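Local coordinates for immunity 23 family protein (Burkholderia dolosa AU0158, PDB 5FFP) that probably acts as the immunity protein of a contact-dependent growth inhibition system, binding and neutralising the cognate CdiA toxin so that the producing cell is spared, at residues N42-L45 / G46-L49; L49-L52 / S53-C57; G142-Q145 / S146-D150; D14-E17 / S18-T21. All coordinates share one frame; numbering follows the deposited sequence.

In the fold
All four contacts are local turns of the chain, three of them on or beside helices. Contacts 1 and 2 take up the two ends of helix 45-52 and share Leu49, their centres about 12 Å apart. Contact 3, the first turns of helix 143-154, lies about 11 Å from contact 2 between centres and touches it: Gln145 NE2 is 2.8 Å from Cys57 O, a probable hydrogen bond. Contact 4 lies at the periphery, about 25 Å from contact 3 between centres. It meets contact 1 where Leu45 CD1 packs 3.6 Å from Ala15 N, and both reach the sheet of strands 2-3, 9-15, 26-33 and 36-44.

Contact 1 of 4, residues N42-L45 / G46-L49; sequences NSTL and GVDL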
loop_
_atom_site.group_PDB
_atom_site.type_symbol
_atom_site.label_atom_id
_atom_site.label_comp_id
_atom_site.label_asym_id
_atom_site.label_seq_id
_atom_site.Cartn_x
_atom_site.Cartn_y
_atom_site.Cartn_z
ATOM N N ASN A 42 -9.294 -13.815 -19.289
ATOM C CA ASN A 42 -7.858 -13.619 -19.131
ATOM C C ASN A 42 -7.325 -14.357 -17.927
ATOM O O ASN A 42 -6.220 -14.061 -17.470
ATOM C CB ASN A 42 -7.508 -12.141 -18.873
ATOM C CG ASN A 42 -7.742 -11.265 -20.075
ATOM O OD1 ASN A 42 -7.726 -11.742 -21.211
ATOM N ND2 ASN A 42 -7.936 -9.979 -19.847
ATOM N N SER A 43 -8.077 -15.324 -17.412
ATOM C CA SER A 43 -7.710 -15.944 -16.153
ATOM C C SER A 43 -6.896 -17.185 -16.357
ATOM O O SER A 43 -7.098 -17.864 -17.343
ATOM C CB SER A 43 -8.959 -16.298 -15.385
ATOM O OG SER A 43 -8.705 -17.266 -14.356
ATOM N N THR A 44 -5.972 -17.465 -15.420
ATOM C CA THR A 44 -5.342 -18.762 -15.256
ATOM C C THR A 44 -5.875 -19.261 -13.936
ATOM O O THR A 44 -5.562 -18.721 -12.863
ATOM C CB THR A 44 -3.789 -18.703 -15.194
ATOM O OG1 THR A 44 -3.257 -18.168 -16.410
ATOM C CG2 THR A 44 -3.202 -20.114 -14.992
ATOM N N LEU A 45 -6.709 -20.278 -14.000
ATOM C CA LEU A 45 -7.594 -20.577 -12.902
ATOM C C LEU A 45 -6.849 -21.108 -11.701
ATOM O O LEU A 45 -7.248 -20.842 -10.566
ATOM C CB LEU A 45 -8.681 -21.562 -13.315
ATOM C CG LEU A 45 -9.433 -21.263 -14.602
ATOM C CD1 LEU A 45 -10.410 -22.389 -14.829
ATOM C CD2 LEU A 45 -10.174 -19.942 -14.551
ATOM N N GLY A 46 -5.768 -21.841 -11.905
ATOM C CA GLY A 46 -4.948 -22.257 -10.741
ATOM C C GLY A 46 -4.447 -21.097 -9.874
ATOM O O GLY A 46 -4.474 -21.147 -8.635
ATOM N N VAL A 47 -4.014 -20.039 -10.546
ATOM C CA VAL A 47 -3.480 -18.865 -9.887
ATOM C C VAL A 47 -4.606 -18.055 -9.275
ATOM O O VAL A 47 -4.503 -17.626 -8.170
ATOM C CB VAL A 47 -2.674 -17.964 -10.888
ATOM C CG1 VAL A 47 -2.164 -16.720 -10.185
ATOM C CG2 VAL A 47 -1.514 -18.728 -11.492
ATOM N N ASP A 48 -5.655 -17.782 -10.037
ATOM C CA ASP A 48 -6.840 -17.152 -9.450
ATOM C C ASP A 48 -7.385 -17.932 -8.220
ATOM O O ASP A 48 -7.725 -17.321 -7.187
ATOM C CB ASP A 48 -7.939 -17.026 -10.487
ATOM C CG ASP A 48 -7.888 -15.721 -11.260
ATOM O OD1 ASP A 48 -7.226 -14.743 -10.818
ATOM O OD2 ASP A 48 -8.611 -15.638 -12.291
ATOM N N LEU A 49 -7.495 -19.256 -8.317
ATOM C CA LEU A 49 -8.131 -20.015 -7.227
ATOM C C LEU A 49 -7.247 -20.025 -5.994
ATOM O O LEU A 49 -7.732 -19.782 -4.899
ATOM C CB LEU A 49 -8.524 -21.445 -7.651
ATOM C CG LEU A 49 -9.947 -21.678 -8.242
ATOM C CD1 LEU A 49 -10.506 -20.553 -9.092
ATOM C CD2 LEU A 49 -9.978 -22.975 -9.046
#
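Ser43 and Asp48 join side chains across the junction where strand 36-44 runs directly into helix 45-52. Ser43 OG, set anti to its own backbone N (chi1 162°), donates a hydrogen bond to Asp48 OD2 at 2.6 Å. It meets that oxygen from above the carboxylate plane, 36° out of it. The bond spans five residues and ties the end of the strand to the first turn of the helix. Asp48 OD2 also hydrogen-bonds Ser104 OG of helix 103-108, while its CB leans over Thr44 O.

Thr44 occupies the N-cap position, yet its hydroxyl does no capping. OG1 is directed to Asn26 OD1 instead, and CG2 takes the place beside the carbonyl carbon, crossing Val47 CG2 at 4.1 Å. The carbonyl of Thr44 starts the helix: Asp48 N reaches its O at 3.0 Å with an N-H...O angle of 172°, and Val47 N adds a weak bond to the same atom. One residue on, Leu49 N bonds Leu45 O at 2.8 Å. Leu49 CB and CG lean over that oxygen too. Two hydroxyls thus meet on one carboxylate oxygen, consistent with an ionised Asp48 whose buried charge would be stabilised by hydroxyl donors rather than by a cation in this contact.

Contact 2 of 4, residues L49-L52 / S53-C57; sequences LSML and SRLHC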
loop_
_atom_site.group_PDB
_atom_site.type_symbol
_atom_site.label_atom_id
_atom_site.label_comp_id
_atom_site.label_asym_id
_atom_site.label_seq_id
_atom_site.Cartn_x
_atom_site.Cartn_y
_atom_site.Cartn_z
ATOM N N LEU A 49 -7.495 -19.256 -8.317
ATOM C CA LEU A 49 -8.131 -20.015 -7.227
ATOM C C LEU A 49 -7.247 -20.025 -5.994
ATOM O O LEU A 49 -7.732 -19.782 -4.899
ATOM C CB LEU A 49 -8.524 -21.445 -7.651
ATOM C CG LEU A 49 -9.947 -21.678 -8.242
ATOM C CD1 LEU A 49 -10.506 -20.553 -9.092
ATOM C CD2 LEU A 49 -9.978 -22.975 -9.046
ATOM N N SER A 50 -5.948 -20.253 -6.162
ATOM C CA SER A 50 -5.074 -20.233 -5.010
ATOM C C SER A 50 -5.030 -18.853 -4.317
ATOM O O SER A 50 -4.884 -18.778 -3.082
ATOM C CB SER A 50 -3.686 -20.685 -5.371
ATOM O OG SER A 50 -3.064 -19.672 -6.100
HETATM N N MSE A 51 -5.190 -17.783 -5.085
HETATM C CA MSE A 51 -5.241 -16.447 -4.509
HETATM C C MSE A 51 -6.578 -16.110 -3.829
HETATM O O MSE A 51 -6.616 -15.333 -2.869
HETATM C CB MSE A 51 -4.861 -15.528 -5.657
HETATM C CG MSE A 51 -5.364 -14.093 -5.497
HETATM SE SE MSE A 51 -7.251 -13.844 -6.124
HETATM C CE MSE A 51 -7.526 -12.156 -5.127
ATOM N N LEU A 52 -7.687 -16.654 -4.338
ATOM C CA LEU A 52 -8.986 -16.498 -3.665
ATOM C C LEU A 52 -8.938 -17.195 -2.312
ATOM O O LEU A 52 -9.484 -16.689 -1.324
ATOM C CB LEU A 52 -10.148 -17.055 -4.482
ATOM C CG LEU A 52 -10.549 -16.340 -5.763
ATOM C CD1 LEU A 52 -11.624 -17.147 -6.461
ATOM C CD2 LEU A 52 -11.006 -14.920 -5.510
ATOM N N SER A 53 -8.232 -18.317 -2.257
ATOM C CA SER A 53 -8.139 -19.072 -1.025
ATOM C C SER A 53 -7.399 -18.343 0.092
ATOM O O SER A 53 -7.542 -18.726 1.244
ATOM C CB SER A 53 -7.499 -20.449 -1.270
ATOM O OG SER A 53 -6.096 -20.387 -1.358
ATOM N N ARG A 54 -6.617 -17.314 -0.245
ATOM C CA ARG A 54 -5.795 -16.556 0.708
ATOM C C ARG A 54 -6.275 -15.108 0.845
ATOM O O ARG A 54 -5.527 -14.240 1.266
ATOM C CB ARG A 54 -4.324 -16.592 0.261
ATOM C CG ARG A 54 -3.644 -17.948 0.496
ATOM C CD ARG A 54 -2.748 -18.448 -0.644
ATOM N NE ARG A 54 -1.476 -17.760 -0.814
ATOM C CZ ARG A 54 -0.435 -18.266 -1.507
ATOM N NH1 ARG A 54 -0.513 -19.466 -2.104
ATOM N NH2 ARG A 54 0.700 -17.573 -1.602
ATOM N N LEU A 55 -7.519 -14.839 0.485
ATOM C CA LEU A 55 -8.090 -13.532 0.758
ATOM C C LEU A 55 -8.265 -13.362 2.260
ATOM O O LEU A 55 -8.546 -14.317 2.987
ATOM C CB LEU A 55 -9.437 -13.357 0.067
ATOM C CG LEU A 55 -9.376 -13.225 -1.451
ATOM C CD1 LEU A 55 -10.771 -13.381 -2.061
ATOM C CD2 LEU A 55 -8.729 -11.896 -1.822
ATOM N N HIS A 56 -8.062 -12.137 2.727
ATOM C CA HIS A 56 -8.172 -11.818 4.152
ATOM C C HIS A 56 -9.497 -12.322 4.739
ATOM O O HIS A 56 -9.528 -12.839 5.862
ATOM C CB HIS A 56 -8.024 -10.298 4.370
ATOM C CG HIS A 56 -7.647 -9.921 5.766
ATOM N ND1 HIS A 56 -8.540 -9.356 6.653
ATOM C CD2 HIS A 56 -6.463 -10.015 6.426
ATOM C CE1 HIS A 56 -7.925 -9.126 7.802
ATOM N NE2 HIS A 56 -6.663 -9.510 7.688
ATOM N N CYS A 57 -10.578 -12.196 3.972
ATOM C CA CYS A 57 -11.892 -12.599 4.455
ATOM C C CYS A 57 -12.095 -14.099 4.653
ATOM O O CYS A 57 -13.122 -14.507 5.192
ATOM C CB CYS A 57 -12.985 -12.047 3.538
ATOM S SG CYS A 57 -13.089 -12.822 1.918
#
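Ser53 OG donates to Ser50 O at 2.7 Å, bending back over the last turn of helix 45-52. Its hydroxyl stands between the backbone N and carbonyl carbon (chi1 80°), which turns it back toward the carbonyl three residues earlier; it approaches tilted 33° from the carbonyl plane. The same carbonyl oxygen has Arg54 CD at 3.3 Å, where the arginine chain, bent at chi2 and chi3, runs past it. Next to it along the backbone, Ser53 N bonds Leu49 O at 3.1 Å, the i to i+4 pattern of the helix, and Arg54 N reaches Met51 O only weakly.

Here the helix gives way to a type I beta turn from Leu52 to Leu55. It is closed by Leu55 N bonding Leu52 O at 3.2 Å, with the N-H...O angle near straight at 166° although the donor stands well above the carbonyl plane. The turn brings Leu55 onto two apolar neighbours. Its CD2 meets CE of Met51, a selenomethionine, at 3.5 Å, the two chains crossing, while CD1 lies alongside Leu52 CD2 at 3.8 Å.

Farther out, helix 143-154 backs this end of helix 45-52 and the loop after it: Leu52 packs on Val148, Ser53 on Leu152 and Cys57 on Phe144.

Contact 3 of 4, residues G142-Q145 / S146-D150; sequences GEFQ and SVVRD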
loop_
_atom_site.group_PDB
_atom_site.type_symbol
_atom_site.label_atom_id
_atom_site.label_comp_id
_atom_site.label_asym_id
_atom_site.label_seq_id
_atom_site.Cartn_x
_atom_site.Cartn_y
_atom_site.Cartn_z
ATOM N N GLY A 142 -21.028 -14.952 5.542
ATOM C CA GLY A 142 -20.456 -16.261 5.244
ATOM C C GLY A 142 -20.747 -16.759 3.823
ATOM O O GLY A 142 -20.138 -17.740 3.385
ATOM N N GLU A 143 -21.673 -16.109 3.108
ATOM C CA GLU A 143 -22.154 -16.620 1.812
ATOM C C GLU A 143 -21.006 -16.590 0.800
ATOM O O GLU A 143 -20.686 -17.607 0.193
ATOM C CB GLU A 143 -23.371 -15.815 1.318
ATOM C CG GLU A 143 -24.104 -16.397 0.106
ATOM C CD GLU A 143 -25.308 -15.564 -0.349
ATOM O OE1 GLU A 143 -25.928 -14.862 0.484
ATOM O OE2 GLU A 143 -25.675 -15.621 -1.544
ATOM N N PHE A 144 -20.343 -15.440 0.683
ATOM C CA PHE A 144 -19.170 -15.310 -0.176
ATOM C C PHE A 144 -18.106 -16.379 0.101
ATOM O O PHE A 144 -17.690 -17.113 -0.774
ATOM C CB PHE A 144 -18.549 -13.910 -0.055
ATOM C CG PHE A 144 -17.292 -13.752 -0.862
ATOM C CD1 PHE A 144 -16.076 -14.115 -0.326
ATOM C CD2 PHE A 144 -17.336 -13.280 -2.159
ATOM C CE1 PHE A 144 -14.921 -13.997 -1.057
ATOM C CE2 PHE A 144 -16.180 -13.150 -2.894
ATOM C CZ PHE A 144 -14.973 -13.511 -2.346
ATOM N N GLN A 145 -17.641 -16.458 1.322
ATOM C CA GLN A 145 -16.636 -17.460 1.638
ATOM C C GLN A 145 -17.082 -18.869 1.220
ATOM O O GLN A 145 -16.315 -19.609 0.619
ATOM C CB GLN A 145 -16.311 -17.436 3.135
ATOM C CG GLN A 145 -15.544 -16.194 3.557
ATOM C CD GLN A 145 -16.448 -15.039 3.998
ATOM O OE1 GLN A 145 -17.596 -14.902 3.542
ATOM N NE2 GLN A 145 -15.923 -14.187 4.867
ATOM N N SER A 146 -18.321 -19.235 1.566
ATOM C CA SER A 146 -18.818 -20.595 1.330
ATOM C C SER A 146 -18.860 -20.949 -0.173
ATOM O O SER A 146 -18.564 -22.076 -0.557
ATOM C CB SER A 146 -20.191 -20.778 1.975
ATOM O OG SER A 146 -21.231 -20.383 1.090
ATOM N N VAL A 147 -19.194 -19.973 -1.010
ATOM C CA VAL A 147 -19.135 -20.124 -2.469
ATOM C C VAL A 147 -17.686 -20.281 -2.941
ATOM O O VAL A 147 -17.366 -21.168 -3.709
ATOM C CB VAL A 147 -19.797 -18.906 -3.161
ATOM C CG1 VAL A 147 -19.406 -18.791 -4.636
ATOM C CG2 VAL A 147 -21.306 -18.988 -3.023
ATOM N N VAL A 148 -16.798 -19.442 -2.438
ATOM C CA VAL A 148 -15.373 -19.593 -2.744
ATOM C C VAL A 148 -14.860 -20.961 -2.349
ATOM O O VAL A 148 -14.190 -21.647 -3.124
ATOM C CB VAL A 148 -14.519 -18.509 -2.065
ATOM C CG1 VAL A 148 -13.043 -18.778 -2.275
ATOM C CG2 VAL A 148 -14.877 -17.139 -2.621
ATOM N N ARG A 149 -15.170 -21.361 -1.136
ATOM C CA ARG A 149 -14.713 -22.639 -0.615
ATOM C C ARG A 149 -15.242 -23.798 -1.470
ATOM O O ARG A 149 -14.551 -24.801 -1.678
ATOM C CB ARG A 149 -15.126 -22.784 0.852
ATOM C CG ARG A 149 -14.189 -23.668 1.666
ATOM C CD ARG A 149 -14.470 -23.603 3.164
ATOM N NE ARG A 149 -13.846 -22.460 3.854
ATOM C CZ ARG A 149 -14.458 -21.339 4.279
ATOM N NH1 ARG A 149 -13.738 -20.406 4.922
ATOM N NH2 ARG A 149 -15.773 -21.130 4.071
ATOM N N ASP A 150 -16.464 -23.633 -1.980
ATOM C CA ASP A 150 -17.084 -24.615 -2.863
ATOM C C ASP A 150 -16.310 -24.691 -4.179
ATOM O O ASP A 150 -15.993 -25.782 -4.666
ATOM C CB ASP A 150 -18.548 -24.216 -3.117
ATOM C CG ASP A 150 -19.377 -25.317 -3.766
ATOM O OD1 ASP A 150 -19.037 -26.526 -3.647
ATOM O OD2 ASP A 150 -20.414 -24.956 -4.389
#
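Ser146 opens the second segment by bonding back to two carbonyls of the first turn of helix 143-154. Its N donates to the O of Gly142, the N-cap residue, at 3.0 Å, and its OG, set between backbone N and carbonyl carbon and facing back to the preceding turn, donates to Glu143 O at 3.0 Å. Val147 N donates to that same oxygen, so Glu143 O is held by two donors; the amide comes nearly straight onto it, whereas the hydroxyl arrives from the side at a C=O...O angle of 125°.

Val148 carries the main side-chain contact. Its N makes a nearly straight bond to Phe144 O, and its CG2 lies over one face of the Phe144 ring, 3.9 Å from the centroid and 26° off the normal, a CH-pi contact offset toward the rim. CE1 is the nearest ring atom to CG2, at 3.5 Å. Phe144 has CG anti to its N (chi1 177°), which carries the ring out from the helix to where its face meets Val148 CG2.

Arg149 N takes Gln145 O at 2.7 Å, and its chain bends at chi3, leaving NH2 near Gln145 CB. Glu143 reaches back to Val140 N and across to Thr8. Around the helix, Phe144 stacks with Phe9, Val147 and Val148 pack on strand 9-15, and both Phe144 and Gln145 touch Leu114 of strand 110-117.

Contact 4 of 4, residues D14-E17 / S18-T21; sequences DAVE and SWST
Val16 O is the hub of the turn that follows strand 9-15, accepting from two donors of the 18-21 segment. Trp19 N donates at 2.8 Å with an N-H...O angle of 144°, and Ser20 OG donates at 2.8 Å. The two arrive from opposite faces of the carbonyl plane, the amide 46° out of it and the hydroxyl 56°, so the oxygen is gripped from above and below. Ser18 N is also near this oxygen, but its angle is too poor for a bond.

Ser20 reaches the carbonyl because OG stands anti to its own carbonyl carbon, beside the backbone N. The hydroxyl has a second link beyond the turn, a hydrogen bond with Asn26 N, which joins the bend to the start of strand 26-33. Trp19 O is satisfied by Asn26 ND2, and Thr21 OG1 by the backbone amides of Ala23 and Phe24.

The polar bonds are accompanied by an apolar contact. Val16 projects toward the indole and lies over one of its faces: CG1 is 4.0 Å from the centroid of the five-membered ring, almost on its normal, a CH-pi contact, and CG2 rests 3.7 Å from Trp19 CE3 on the six-membered ring.

This bend forms the first part of the exposed connection between strands 9-15 and 26-33, neighbours in the antiparallel sheet. Asp14 and Val16 pair by backbone bonds with Cys28 and Asn26, and helix 45-52 begins beside Ala15.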
loop_
_atom_site.group_PDB
_atom_site.type_symbol
_atom_site.label_atom_id
_atom_site.label_comp_id
_atom_site.label_asym_id
_atom_site.label_seq_id
_atom_site.Cartn_x
_atom_site.Cartn_y
_atom_site.Cartn_z
ATOM N N ASP A 14 -14.346 -21.584 -16.290
ATOM C CA ASP A 14 -13.980 -22.712 -17.109
ATOM C C ASP A 14 -12.666 -22.439 -17.846
ATOM O O ASP A 14 -12.464 -21.370 -18.383
ATOM C CB ASP A 14 -15.060 -22.980 -18.170
ATOM C CG ASP A 14 -16.200 -23.837 -17.671
ATOM O OD1 ASP A 14 -15.967 -25.002 -17.278
ATOM O OD2 ASP A 14 -17.343 -23.322 -17.648
ATOM N N ALA A 15 -11.839 -23.456 -17.929
ATOM C CA ALA A 15 -10.728 -23.542 -18.839
ATOM C C ALA A 15 -11.186 -23.577 -20.301
ATOM O O ALA A 15 -12.253 -24.132 -20.629
ATOM C CB ALA A 15 -9.953 -24.837 -18.560
ATOM N N VAL A 16 -10.352 -23.029 -21.190
ATOM C CA VAL A 16 -10.557 -23.237 -22.593
ATOM C C VAL A 16 -9.489 -24.189 -23.066
ATOM O O VAL A 16 -8.284 -23.853 -23.063
ATOM C CB VAL A 16 -10.465 -21.945 -23.366
ATOM C CG1 VAL A 16 -10.680 -22.243 -24.841
ATOM C CG2 VAL A 16 -11.467 -20.899 -22.864
ATOM N N GLU A 17 -9.915 -25.381 -23.443
ATOM C CA GLU A 17 -9.030 -26.469 -23.789
ATOM C C GLU A 17 -7.865 -26.105 -24.701
ATOM O O GLU A 17 -6.785 -26.676 -24.566
ATOM C CB GLU A 17 -9.811 -27.602 -24.489
ATOM C CG GLU A 17 -9.933 -28.858 -23.635
ATOM C CD GLU A 17 -10.476 -30.089 -24.375
ATOM O OE1 GLU A 17 -11.507 -30.662 -23.891
ATOM O OE2 GLU A 17 -9.874 -30.515 -25.412
ATOM N N SER A 18 -8.123 -25.225 -25.662
ATOM C CA SER A 18 -7.159 -24.857 -26.695
ATOM C C SER A 18 -6.199 -23.745 -26.234
ATOM O O SER A 18 -5.209 -23.478 -26.885
ATOM C CB SER A 18 -7.895 -24.384 -27.944
ATOM O OG SER A 18 -7.876 -22.958 -27.999
ATOM N N TRP A 19 -6.531 -23.081 -25.126
ATOM C CA TRP A 19 -5.654 -22.076 -24.507
ATOM C C TRP A 19 -4.766 -22.662 -23.441
ATOM O O TRP A 19 -3.904 -21.988 -22.944
ATOM C CB TRP A 19 -6.493 -20.998 -23.836
ATOM C CG TRP A 19 -7.297 -20.182 -24.740
ATOM C CD1 TRP A 19 -7.278 -20.205 -26.128
ATOM C CD2 TRP A 19 -8.171 -19.140 -24.364
ATOM N NE1 TRP A 19 -8.164 -19.276 -26.608
ATOM C CE2 TRP A 19 -8.720 -18.610 -25.545
ATOM C CE3 TRP A 19 -8.554 -18.592 -23.141
ATOM C CZ2 TRP A 19 -9.620 -17.548 -25.535
ATOM C CZ3 TRP A 19 -9.491 -17.531 -23.133
ATOM C CH2 TRP A 19 -10.004 -17.039 -24.325
ATOM N N SER A 20 -4.986 -23.914 -23.081
ATOM C CA SER A 20 -4.499 -24.427 -21.812
ATOM C C SER A 20 -3.434 -25.493 -22.022
ATOM O O SER A 20 -3.296 -26.028 -23.126
ATOM C CB SER A 20 -5.670 -25.031 -21.034
ATOM O OG SER A 20 -6.627 -24.018 -20.755
ATOM N N THR A 21 -2.702 -25.784 -20.935
ATOM C CA THR A 21 -1.718 -26.860 -20.886
ATOM C C THR A 21 -2.036 -27.581 -19.599
ATOM O O THR A 21 -2.666 -27.004 -18.750
ATOM C CB THR A 21 -0.272 -26.296 -20.807
ATOM O OG1 THR A 21 -0.018 -25.824 -19.465
ATOM C CG2 THR A 21 -0.131 -25.125 -21.733
#